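Local structure of protein arginine N-methyltransferase SFM1 (Saccharomyces cerevisiae, 5C74) at residues E6-G11 and G106-H111; I23-G28 and L51-R56; I155-I160 and P179-L184; F168-N171 and A175-M178. The protein transfers one methyl group from S-adenosyl-L-methionine to an arginine of ribosomal protein S3, acting as a SPOUT-class protein arginine N-methyltransferase. All blocks are in the same frame, centred on the assembly; numbering follows the deposited sequence.

Interaction 1 (E6-G11 and G106-H111); sequences EHMEEG and GILGDH
The carboxylate of Glu6 reaches across to the backbone of Gly106, whose N-H gives a hydrogen bond to Glu6 OE1 (2.8 Å between N and OE1, 148° at the hydrogen). The bond arrives on the anti lone pair of OE1, the one turned away from OE2. An extended chain beyond CG (chi2 -164°) carries the acid to that amide, and Glu6 CB itself passes 3.5 Å from Gly106 N. Two residues on, Met8 lays its sulfur over the same glycine, with SD 4.0 Å from Gly106 CA. Met8 also packs at both ends of its chain on one branch of Leu108: CD2 lies 4.0 Å from Met8 CB and 4.1 Å from Met8 CE, the bend at chi3 (72°) bringing the methyl round to it. Further out, His7 turns to the other side of its loop, where NE2 donates to Gly11 O (2.9 Å), nearly in the ring plane, while ND1 bonds to Tyr20. The two loops follow the adjacent parallel strands 2-6 and 101-104. Arg116, from helix 116-123, forms a salt bridge with Glu6 OE1, so that one buried oxygen serves both an amide and a guanidinium. This double use would probably favour the ionised acid and ties the start of both loops to the helix.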
loop_
_atom_site.group_PDB
_atom_site.type_symbol
_atom_site.label_atom_id
_atom_site.label_comp_id
_atom_site.label_asym_id
_atom_site.label_seq_id
_atom_site.Cartn_x
_atom_site.Cartn_y
_atom_site.Cartn_z
ATOM N N GLU A 6 -0.710 8.087 -11.956
ATOM C CA GLU A 6 -1.913 7.275 -11.895
ATOM C C GLU A 6 -1.749 6.297 -10.741
ATOM O O GLU A 6 -0.817 5.495 -10.732
ATOM C CB GLU A 6 -2.144 6.521 -13.203
ATOM C CG GLU A 6 -2.365 7.421 -14.419
ATOM C CD GLU A 6 -2.969 6.662 -15.586
ATOM O OE1 GLU A 6 -2.442 5.572 -15.920
ATOM O OE2 GLU A 6 -3.989 7.142 -16.143
ATOM N N HIS A 7 -2.654 6.350 -9.774
ATOM C CA HIS A 7 -2.557 5.477 -8.614
ATOM C C HIS A 7 -3.733 4.536 -8.705
ATOM O O HIS A 7 -4.744 4.765 -8.073
ATOM C CB HIS A 7 -2.572 6.277 -7.303
ATOM C CG HIS A 7 -2.336 5.437 -6.078
ATOM N ND1 HIS A 7 -1.096 5.318 -5.485
ATOM C CD2 HIS A 7 -3.182 4.669 -5.342
ATOM C CE1 HIS A 7 -1.187 4.512 -4.435
ATOM N NE2 HIS A 7 -2.442 4.108 -4.327
ATOM N N MET A 8 -3.597 3.498 -9.524
ATOM C CA MET A 8 -4.731 2.659 -9.895
ATOM C C MET A 8 -4.742 1.366 -9.094
ATOM O O MET A 8 -4.801 0.268 -9.650
ATOM C CB MET A 8 -4.697 2.344 -11.393
ATOM C CG MET A 8 -4.772 3.592 -12.311
ATOM S SD MET A 8 -4.556 3.242 -14.088
ATOM C CE MET A 8 -6.107 2.434 -14.471
ATOM N N GLU A 9 -4.659 1.504 -7.785
ATOM C CA GLU A 9 -4.648 0.343 -6.915
ATOM C C GLU A 9 -5.262 0.768 -5.611
ATOM O O GLU A 9 -5.241 1.943 -5.250
ATOM C CB GLU A 9 -3.225 -0.193 -6.703
ATOM C CG GLU A 9 -2.340 0.744 -5.880
ATOM C CD GLU A 9 -0.897 0.270 -5.764
ATOM O OE1 GLU A 9 -0.003 1.133 -5.619
ATOM O OE2 GLU A 9 -0.656 -0.957 -5.808
ATOM N N GLU A 10 -5.833 -0.193 -4.907
ATOM C CA GLU A 10 -6.389 0.072 -3.601
ATOM C C GLU A 10 -5.242 0.194 -2.599
ATOM O O GLU A 10 -4.329 -0.626 -2.607
ATOM C CB GLU A 10 -7.334 -1.060 -3.199
ATOM C CG GLU A 10 -8.031 -0.834 -1.894
ATOM C CD GLU A 10 -8.903 0.393 -1.932
ATOM O OE1 GLU A 10 -8.958 1.104 -0.907
ATOM O OE2 GLU A 10 -9.533 0.636 -2.985
ATOM N N GLY A 11 -5.284 1.216 -1.751
ATOM C CA GLY A 11 -4.345 1.312 -0.651
ATOM C C GLY A 11 -3.047 2.033 -0.956
ATOM O O GLY A 11 -2.655 2.188 -2.112
ATOM N N GLY A 106 -0.276 4.133 -14.978
ATOM C CA GLY A 106 -0.559 3.195 -13.910
ATOM C C GLY A 106 0.157 1.883 -14.181
ATOM O O GLY A 106 0.334 1.507 -15.333
ATOM N N ILE A 107 0.587 1.213 -13.122
ATOM C CA ILE A 107 1.154 -0.130 -13.238
ATOM C C ILE A 107 0.103 -1.111 -12.750
ATOM O O ILE A 107 -0.315 -1.066 -11.598
ATOM C CB ILE A 107 2.458 -0.290 -12.432
ATOM C CG1 ILE A 107 3.561 0.597 -13.014
ATOM C CG2 ILE A 107 2.907 -1.747 -12.415
ATOM C CD1 ILE A 107 3.779 1.876 -12.243
ATOM N N LEU A 108 -0.361 -1.964 -13.653
ATOM C CA LEU A 108 -1.471 -2.852 -13.355
ATOM C C LEU A 108 -0.968 -4.281 -13.214
ATOM O O LEU A 108 0.178 -4.564 -13.546
ATOM C CB LEU A 108 -2.527 -2.739 -14.449
ATOM C CG LEU A 108 -2.992 -1.283 -14.576
ATOM C CD1 LEU A 108 -3.472 -0.969 -15.979
ATOM C CD2 LEU A 108 -4.065 -0.978 -13.547
ATOM N N GLY A 109 -1.823 -5.173 -12.721
ATOM C CA GLY A 109 -1.435 -6.560 -12.517
ATOM C C GLY A 109 -1.321 -7.358 -13.802
ATOM O O GLY A 109 -1.288 -6.800 -14.900
ATOM N N ASP A 110 -1.261 -8.678 -13.671
ATOM C CA ASP A 110 -1.131 -9.537 -14.837
ATOM C C ASP A 110 -2.433 -10.277 -15.139
ATOM O O ASP A 110 -2.444 -11.232 -15.912
ATOM C CB ASP A 110 0.016 -10.536 -14.637
ATOM C CG ASP A 110 1.387 -9.866 -14.658
ATOM O OD1 ASP A 110 1.480 -8.696 -15.096
ATOM O OD2 ASP A 110 2.377 -10.509 -14.245
ATOM N N HIS A 111 -3.534 -9.829 -14.541
ATOM C CA HIS A 111 -4.816 -10.497 -14.731
ATOM C C HIS A 111 -5.948 -9.537 -15.112
ATOM O O HIS A 111 -6.738 -9.127 -14.254
ATOM C CB HIS A 111 -5.188 -11.266 -13.465
ATOM C CG HIS A 111 -4.197 -12.328 -13.111
ATOM N ND1 HIS A 111 -4.207 -13.577 -13.695
ATOM C CD2 HIS A 111 -3.147 -12.319 -12.256
ATOM C CE1 HIS A 111 -3.212 -14.296 -13.204
ATOM N NE2 HIS A 111 -2.555 -13.557 -12.328
#

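Interaction 2 (I23-G28 and L51-R56); sequences ILREVG and LKLGLR
Apolar packing carries most of this contact, and Leu24 is at its middle. A single methyl, Leu24 CD1, does the touching: it lies 3.8 Å from Leu53 CB and 4.1 Å from Leu55 CD1, and so bridges two residues on either side of Gly54. The Leu24 side chain meets that of Leu55 at about a right angle. With CG opposite the backbone N (chi1 180°), Leu55 turns CD1 to the same methyl. At the margin the Arg25 guanidinium leans on Leu53, with NH1 4.5 Å from CD1; its polar end is held within its own helix, NH2 bonding to Gln22. Backbone hydrogen bonds shape both segments. Gly28 N closes the last turn of helix 14-27 on Leu24 O at 2.9 Å. Gly54, with positive phi (90°), ends helix 48-52 in a Schellman motif, one of its bonds running from Gly54 N to Leu51 O. That turn places Leu53 and Leu55 to receive the methyl. Leu32 of strand 32-35 touches both Leu24 and Leu55, and Leu50 of helix 48-52 does the same, while Ile23 and Val27 pack on helix 140-151.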
loop_
_atom_site.group_PDB
_atom_site.type_symbol
_atom_site.label_atom_id
_atom_site.label_comp_id
_atom_site.label_asym_id
_atom_site.label_seq_id
_atom_site.Cartn_x
_atom_site.Cartn_y
_atom_site.Cartn_z
ATOM N N ILE A 23 8.204 13.349 -2.736
ATOM C CA ILE A 23 7.830 14.111 -3.944
ATOM C C ILE A 23 7.150 15.437 -3.585
ATOM O O ILE A 23 7.515 16.499 -4.110
ATOM C CB ILE A 23 6.918 13.260 -4.861
ATOM C CG1 ILE A 23 7.742 12.095 -5.444
ATOM C CG2 ILE A 23 6.297 14.103 -5.969
ATOM C CD1 ILE A 23 6.910 10.934 -6.036
ATOM N N LEU A 24 6.189 15.381 -2.668
ATOM C CA LEU A 24 5.493 16.582 -2.222
ATOM C C LEU A 24 6.444 17.594 -1.598
ATOM O O LEU A 24 6.313 18.794 -1.825
ATOM C CB LEU A 24 4.375 16.218 -1.231
ATOM C CG LEU A 24 3.180 15.487 -1.846
ATOM C CD1 LEU A 24 2.351 14.760 -0.770
ATOM C CD2 LEU A 24 2.295 16.480 -2.607
ATOM N N ARG A 25 7.407 17.122 -0.812
ATOM C CA ARG A 25 8.355 18.035 -0.190
ATOM C C ARG A 25 9.242 18.668 -1.258
ATOM O O ARG A 25 9.643 19.825 -1.128
ATOM C CB ARG A 25 9.213 17.318 0.866
ATOM C CG ARG A 25 8.469 17.110 2.202
ATOM C CD ARG A 25 9.363 16.522 3.287
ATOM N NE ARG A 25 9.870 15.216 2.899
ATOM C CZ ARG A 25 9.401 14.056 3.350
ATOM N NH1 ARG A 25 8.420 14.022 4.239
ATOM N NH2 ARG A 25 9.933 12.928 2.913
ATOM N N GLU A 26 9.538 17.911 -2.312
ATOM C CA GLU A 26 10.402 18.424 -3.367
ATOM C C GLU A 26 9.693 19.395 -4.314
ATOM O O GLU A 26 10.166 20.515 -4.521
ATOM C CB GLU A 26 11.008 17.288 -4.193
ATOM C CG GLU A 26 12.038 17.815 -5.197
ATOM C CD GLU A 26 12.560 16.751 -6.159
ATOM O OE1 GLU A 26 12.260 15.557 -5.981
ATOM O OE2 GLU A 26 13.269 17.119 -7.108
ATOM N N VAL A 27 8.567 18.989 -4.891
ATOM C CA VAL A 27 7.967 19.810 -5.957
ATOM C C VAL A 27 6.781 20.638 -5.483
ATOM O O VAL A 27 6.371 21.599 -6.153
ATOM C CB VAL A 27 7.537 18.948 -7.159
ATOM C CG1 VAL A 27 8.746 18.135 -7.701
ATOM C CG2 VAL A 27 6.394 18.016 -6.794
ATOM N N GLY A 28 6.231 20.281 -4.328
ATOM C CA GLY A 28 5.117 21.037 -3.774
ATOM C C GLY A 28 3.756 20.434 -4.083
ATOM O O GLY A 28 3.559 19.809 -5.126
ATOM N N LEU A 51 -2.377 13.781 3.454
ATOM C CA LEU A 51 -3.357 14.857 3.595
ATOM C C LEU A 51 -2.709 16.095 4.216
ATOM O O LEU A 51 -2.901 17.211 3.733
ATOM C CB LEU A 51 -4.539 14.386 4.429
ATOM C CG LEU A 51 -5.458 13.383 3.724
ATOM C CD1 LEU A 51 -6.576 12.924 4.663
ATOM C CD2 LEU A 51 -6.028 13.947 2.429
ATOM N N LYS A 52 -1.913 15.902 5.266
ATOM C CA LYS A 52 -1.280 17.042 5.925
ATOM C C LYS A 52 -0.293 17.737 5.001
ATOM O O LYS A 52 -0.061 18.940 5.125
ATOM C CB LYS A 52 -0.586 16.611 7.220
ATOM C CG LYS A 52 -1.575 16.147 8.283
ATOM C CD LYS A 52 -0.955 16.104 9.667
ATOM C CE LYS A 52 -1.955 15.578 10.688
ATOM N NZ LYS A 52 -2.347 14.174 10.386
ATOM N N LEU A 53 0.272 16.993 4.059
ATOM C CA LEU A 53 1.192 17.591 3.095
ATOM C C LEU A 53 0.456 18.230 1.904
ATOM O O LEU A 53 1.076 18.820 1.022
ATOM C CB LEU A 53 2.196 16.543 2.597
ATOM C CG LEU A 53 3.329 16.217 3.581
ATOM C CD1 LEU A 53 4.196 15.043 3.087
ATOM C CD2 LEU A 53 4.195 17.448 3.805
ATOM N N GLY A 54 -0.861 18.107 1.878
ATOM C CA GLY A 54 -1.653 18.770 0.853
ATOM C C GLY A 54 -1.892 17.979 -0.422
ATOM O O GLY A 54 -2.165 18.559 -1.478
ATOM N N LEU A 55 -1.815 16.654 -0.330
ATOM C CA LEU A 55 -1.925 15.793 -1.508
ATOM C C LEU A 55 -3.212 16.025 -2.299
ATOM O O LEU A 55 -4.306 15.939 -1.751
ATOM C CB LEU A 55 -1.858 14.318 -1.096
ATOM C CG LEU A 55 -1.978 13.354 -2.281
ATOM C CD1 LEU A 55 -0.709 13.390 -3.143
ATOM C CD2 LEU A 55 -2.293 11.944 -1.800
ATOM N N ARG A 56 -3.072 16.301 -3.588
ATOM C CA ARG A 56 -4.214 16.353 -4.504
ATOM C C ARG A 56 -4.436 15.024 -5.198
ATOM O O ARG A 56 -3.509 14.455 -5.782
ATOM C CB ARG A 56 -3.998 17.436 -5.567
ATOM C CG ARG A 56 -3.855 18.814 -4.988
ATOM C CD ARG A 56 -3.488 19.826 -6.062
ATOM N NE ARG A 56 -3.689 21.180 -5.562
ATOM C CZ ARG A 56 -3.744 22.267 -6.327
ATOM N NH1 ARG A 56 -3.605 22.166 -7.638
ATOM N NH2 ARG A 56 -3.940 23.459 -5.775
#

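Interaction 3 (I155-I160 and P179-L184); sequences IAFEDI and PFRYVL
A short 3-10 turn, 157-159, in the connection from helix 140-151 to strand 162-169 packs here against strand 181-183, an outer strand of the three-stranded antiparallel sheet. At one end of the contact Phe157 meets Arg181, their side chains coming from opposite directions. The guanidinium stops at the rim of the ring: Arg181 NH1 lies near the ring plane, 3.7 Å from Phe157 CZ and 3.8 Å from CE1. With the two planes 57° apart and the nitrogen at the edge, this is van der Waals packing and lacks the face-on geometry of a cation-pi pair. Phe157 sends CG away from its backbone N (chi1 -171°), which carries the ring out of the turn toward the strand. Arg181 bends at chi3 (-73°), and its charge is directed to Asp164, which forms a salt bridge with NE. That partner on the neighbouring strand would fix the side chain and leave NH1 at the ring edge. The other end is purely apolar and looser: Ile160 CG2 approaches Val183 CG1 to 4.4 Å. The turn that presents Phe157 and Ile160 is held by its own backbone, Asp159 N bonding to Ala156 O at 2.8 Å and Ile160 N to Phe157 O at 3.1 Å. Phe162, in the central strand of the sheet, meets the Phe157 ring and touches Arg181. Helix 140-151 completes the layer, with Leu149 against Ile160 and both Arg145 and Thr146 against Val183, so the contact joins that helix's exit to the edge of the sheet.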
loop_
_atom_site.group_PDB
_atom_site.type_symbol
_atom_site.label_atom_id
_atom_site.label_comp_id
_atom_site.label_asym_id
_atom_site.label_seq_id
_atom_site.Cartn_x
_atom_site.Cartn_y
_atom_site.Cartn_z
ATOM N N ILE A 155 19.894 20.357 -16.803
ATOM C CA ILE A 155 21.029 19.438 -16.771
ATOM C C ILE A 155 20.682 18.222 -17.614
ATOM O O ILE A 155 19.711 17.522 -17.332
ATOM C CB ILE A 155 21.369 19.022 -15.326
ATOM C CG1 ILE A 155 21.683 20.277 -14.492
ATOM C CG2 ILE A 155 22.529 18.011 -15.301
ATOM C CD1 ILE A 155 21.819 20.009 -12.996
ATOM N N ALA A 156 21.452 17.979 -18.666
ATOM C CA ALA A 156 21.198 16.832 -19.533
ATOM C C ALA A 156 21.336 15.508 -18.769
ATOM O O ALA A 156 22.176 15.382 -17.883
ATOM C CB ALA A 156 22.154 16.852 -20.723
ATOM N N PHE A 157 20.529 14.518 -19.143
ATOM C CA PHE A 157 20.539 13.222 -18.463
ATOM C C PHE A 157 21.957 12.659 -18.303
ATOM O O PHE A 157 22.321 12.178 -17.230
ATOM C CB PHE A 157 19.654 12.219 -19.218
ATOM C CG PHE A 157 19.441 10.922 -18.481
ATOM C CD1 PHE A 157 20.339 9.879 -18.608
ATOM C CD2 PHE A 157 18.340 10.750 -17.655
ATOM C CE1 PHE A 157 20.147 8.687 -17.921
ATOM C CE2 PHE A 157 18.137 9.550 -16.962
ATOM C CZ PHE A 157 19.042 8.526 -17.097
ATOM N N GLU A 158 22.767 12.751 -19.359
ATOM C CA GLU A 158 24.111 12.172 -19.340
ATOM C C GLU A 158 25.059 12.880 -18.365
ATOM O O GLU A 158 26.144 12.377 -18.075
ATOM C CB GLU A 158 24.717 12.177 -20.752
ATOM C CG GLU A 158 24.809 13.553 -21.399
ATOM C CD GLU A 158 23.555 13.952 -22.188
ATOM O OE1 GLU A 158 22.455 13.401 -21.934
ATOM O OE2 GLU A 158 23.683 14.817 -23.085
ATOM N N ASP A 159 24.651 14.041 -17.858
ATOM C CA ASP A 159 25.459 14.799 -16.900
ATOM C C ASP A 159 25.005 14.649 -15.446
ATOM O O ASP A 159 25.648 15.171 -14.531
ATOM C CB ASP A 159 25.453 16.276 -17.257
ATOM C CG ASP A 159 26.194 16.561 -18.547
ATOM O OD1 ASP A 159 27.083 15.766 -18.903
ATOM O OD2 ASP A 159 25.874 17.571 -19.198
ATOM N N ILE A 160 23.884 13.969 -15.233
ATOM C CA ILE A 160 23.446 13.684 -13.871
ATOM C C ILE A 160 24.265 12.529 -13.305
ATOM O O ILE A 160 24.553 11.561 -14.007
ATOM C CB ILE A 160 21.938 13.376 -13.829
ATOM C CG1 ILE A 160 21.162 14.602 -14.331
ATOM C CG2 ILE A 160 21.479 12.996 -12.396
ATOM C CD1 ILE A 160 19.690 14.322 -14.664
ATOM N N PRO A 179 17.055 -2.473 -6.715
ATOM C CA PRO A 179 17.340 -2.651 -8.139
ATOM C C PRO A 179 16.854 -1.498 -8.990
ATOM O O PRO A 179 16.066 -1.715 -9.908
ATOM C CB PRO A 179 16.572 -3.935 -8.481
ATOM C CG PRO A 179 15.399 -3.898 -7.545
ATOM C CD PRO A 179 15.960 -3.359 -6.258
ATOM N N PHE A 180 17.332 -0.296 -8.681
ATOM C CA PHE A 180 16.922 0.915 -9.370
ATOM C C PHE A 180 18.121 1.797 -9.577
ATOM O O PHE A 180 19.153 1.624 -8.930
ATOM C CB PHE A 180 15.864 1.677 -8.567
ATOM C CG PHE A 180 14.646 0.868 -8.287
ATOM C CD1 PHE A 180 13.636 0.775 -9.236
ATOM C CD2 PHE A 180 14.514 0.187 -7.092
ATOM C CE1 PHE A 180 12.502 0.001 -8.988
ATOM C CE2 PHE A 180 13.392 -0.585 -6.844
ATOM C CZ PHE A 180 12.388 -0.677 -7.795
ATOM N N ARG A 181 17.962 2.757 -10.475
ATOM C CA ARG A 181 18.949 3.791 -10.657
ATOM C C ARG A 181 18.539 4.956 -9.768
ATOM O O ARG A 181 17.386 5.391 -9.828
ATOM C CB ARG A 181 19.009 4.206 -12.129
ATOM C CG ARG A 181 19.776 5.494 -12.389
ATOM C CD ARG A 181 19.939 5.706 -13.901
ATOM N NE ARG A 181 20.926 4.785 -14.456
ATOM C CZ ARG A 181 21.083 4.524 -15.754
ATOM N NH1 ARG A 181 20.292 5.088 -16.667
ATOM N NH2 ARG A 181 22.033 3.673 -16.134
ATOM N N TYR A 182 19.467 5.442 -8.938
ATOM C CA TYR A 182 19.184 6.561 -8.033
ATOM C C TYR A 182 20.068 7.768 -8.333
ATOM O O TYR A 182 21.192 7.616 -8.807
ATOM C CB TYR A 182 19.398 6.160 -6.571
ATOM C CG TYR A 182 18.419 5.147 -6.024
ATOM C CD1 TYR A 182 18.625 3.787 -6.218
ATOM C CD2 TYR A 182 17.302 5.546 -5.294
ATOM C CE1 TYR A 182 17.737 2.839 -5.703
ATOM C CE2 TYR A 182 16.408 4.605 -4.770
ATOM C CZ TYR A 182 16.635 3.257 -4.983
ATOM O OH TYR A 182 15.760 2.316 -4.471
ATOM N N VAL A 183 19.575 8.961 -8.019
ATOM C CA VAL A 183 20.393 10.172 -8.119
ATOM C C VAL A 183 21.304 10.238 -6.900
ATOM O O VAL A 183 20.865 9.944 -5.788
ATOM C CB VAL A 183 19.512 11.454 -8.182
ATOM C CG1 VAL A 183 20.379 12.718 -8.156
ATOM C CG2 VAL A 183 18.625 11.423 -9.429
ATOM N N LEU A 184 22.563 10.615 -7.107
ATOM C CA LEU A 184 23.500 10.779 -6.008
ATOM C C LEU A 184 23.414 12.160 -5.374
ATOM O O LEU A 184 23.237 13.161 -6.082
ATOM C CB LEU A 184 24.920 10.547 -6.499
ATOM C CG LEU A 184 25.244 9.082 -6.792
ATOM C CD1 LEU A 184 26.615 8.983 -7.427
ATOM C CD2 LEU A 184 25.183 8.259 -5.493
#

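Interaction 4 (F168-N171 and A175-M178); sequences FRFN and ATEM
One face of the Arg169 guanidinium rests on the Ala175 methyl, whose CB sits 3.6 Å above the centre of the plane, and one face of the Phe170 ring receives Phe168 O near its rim, while Thr176 OG1 comes up at the edge of that ring, 3.7 Å from CE2. These groups pack within a beta hairpin of strands 162-169 and 174-177. Phe168 and Thr176 are its antiparallel hydrogen-bonded pair, joined by Phe168 N to Thr176 O and by Thr176 N to Phe168 O, both 2.8 Å and the first almost straight at 175°. Arg169 and Ala175 form the following non-hydrogen-bonded pair, with CA atoms only 4.0 Å apart. Beyond it Phe170 and Asn171 both face Glu174, a nickel ligand, in a classic beta bulge. The Phe168 edge meets Met178, CE2 lying 3.7 Å from CG, and helix 196-205 packs on Phe168 and Phe170. Thr176 and Glu177 pair with an antiparallel strand of the second subunit, extending the sheet across the interface. The Arg169 chain, bent at chi3 (-72°), folds back so that NH1 donates in the carbonyl plane to Asn171 O at 2.7 Å.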
loop_
_atom_site.group_PDB
_atom_site.type_symbol
_atom_site.label_atom_id
_atom_site.label_comp_id
_atom_site.label_asym_id
_atom_site.label_seq_id
_atom_site.Cartn_x
_atom_site.Cartn_y
_atom_site.Cartn_z
ATOM N N PHE A 168 22.738 -1.682 0.335
ATOM C CA PHE A 168 22.787 -1.133 1.682
ATOM C C PHE A 168 23.098 -2.236 2.686
ATOM O O PHE A 168 22.288 -3.131 2.886
ATOM C CB PHE A 168 21.470 -0.449 2.022
ATOM C CG PHE A 168 21.101 0.644 1.056
ATOM C CD1 PHE A 168 21.590 1.936 1.221
ATOM C CD2 PHE A 168 20.301 0.370 -0.035
ATOM C CE1 PHE A 168 21.254 2.949 0.321
ATOM C CE2 PHE A 168 19.963 1.362 -0.939
ATOM C CZ PHE A 168 20.448 2.662 -0.764
ATOM N N ARG A 169 24.271 -2.164 3.305
ATOM C CA ARG A 169 24.715 -3.190 4.254
ATOM C C ARG A 169 24.347 -2.818 5.696
ATOM O O ARG A 169 24.614 -1.703 6.137
ATOM C CB ARG A 169 26.235 -3.411 4.126
ATOM C CG ARG A 169 26.756 -4.538 5.031
ATOM C CD ARG A 169 28.060 -5.159 4.547
ATOM N NE ARG A 169 27.887 -5.989 3.354
ATOM C CZ ARG A 169 27.315 -7.190 3.341
ATOM N NH1 ARG A 169 26.814 -7.717 4.453
ATOM N NH2 ARG A 169 27.214 -7.857 2.201
ATOM N N PHE A 170 23.738 -3.751 6.427
ATOM C CA PHE A 170 23.308 -3.491 7.805
ATOM C C PHE A 170 24.124 -4.278 8.831
ATOM O O PHE A 170 24.128 -3.949 10.016
ATOM C CB PHE A 170 21.821 -3.802 7.957
ATOM C CG PHE A 170 20.964 -3.080 6.957
ATOM C CD1 PHE A 170 20.819 -1.702 7.027
ATOM C CD2 PHE A 170 20.332 -3.768 5.932
ATOM C CE1 PHE A 170 20.057 -1.022 6.102
ATOM C CE2 PHE A 170 19.560 -3.096 5.002
ATOM C CZ PHE A 170 19.420 -1.718 5.090
ATOM N N ASN A 171 24.804 -5.320 8.363
ATOM C CA ASN A 171 25.805 -6.033 9.157
ATOM C C ASN A 171 26.599 -6.959 8.248
ATOM O O ASN A 171 26.381 -6.981 7.038
ATOM C CB ASN A 171 25.175 -6.817 10.317
ATOM C CG ASN A 171 24.135 -7.819 9.860
ATOM O OD1 ASN A 171 24.459 -8.834 9.245
ATOM N ND2 ASN A 171 22.874 -7.549 10.184
ATOM N N ALA A 175 22.732 -7.557 3.638
ATOM C CA ALA A 175 22.695 -6.325 2.852
ATOM C C ALA A 175 21.498 -6.410 1.936
ATOM O O ALA A 175 21.067 -7.503 1.590
ATOM C CB ALA A 175 23.979 -6.138 2.060
ATOM N N THR A 176 20.955 -5.259 1.553
ATOM C CA THR A 176 19.816 -5.237 0.649
ATOM C C THR A 176 20.174 -4.444 -0.589
ATOM O O THR A 176 20.650 -3.316 -0.489
ATOM C CB THR A 176 18.568 -4.628 1.311
ATOM O OG1 THR A 176 18.189 -5.434 2.429
ATOM C CG2 THR A 176 17.401 -4.581 0.319
ATOM N N GLU A 177 19.960 -5.043 -1.758
ATOM C CA GLU A 177 20.116 -4.316 -3.012
ATOM C C GLU A 177 18.775 -3.789 -3.487
ATOM O O GLU A 177 17.795 -4.545 -3.519
ATOM C CB GLU A 177 20.734 -5.216 -4.082
ATOM C CG GLU A 177 20.689 -4.636 -5.500
ATOM C CD GLU A 177 21.217 -5.641 -6.516
ATOM O OE1 GLU A 177 20.463 -6.552 -6.902
ATOM O OE2 GLU A 177 22.391 -5.541 -6.906
ATOM N N MET A 178 18.730 -2.491 -3.805
ATOM C CA MET A 178 17.567 -1.833 -4.418
ATOM C C MET A 178 17.823 -1.721 -5.913
ATOM O O MET A 178 18.712 -0.982 -6.341
ATOM C CB MET A 178 17.308 -0.441 -3.812
ATOM C CG MET A 178 16.996 -0.468 -2.310
ATOM S SD MET A 178 15.606 -1.539 -1.774
ATOM C CE MET A 178 14.246 -0.790 -2.646
#

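Interactions 1 and 2 belong to the parallel sheet and its helices, and interactions 3 and 4 to the antiparallel sheet, where strand 162-169 lies between strands 174-177 and 181-183. All four are partly buried, but the centre of interaction 4 lies about 23 Å from the centre of the chain, against 13 to 15 Å for the centres of the others. Their chemistry follows: a carboxylate-to-amide bond beside a thioether in interaction 1, leucine packing in interaction 2, an arginine at a ring edge in interaction 3, and paired backbone bonds in interaction 4. Interactions 1, 3 and 4 also touch the second subunit; interaction 2 does not.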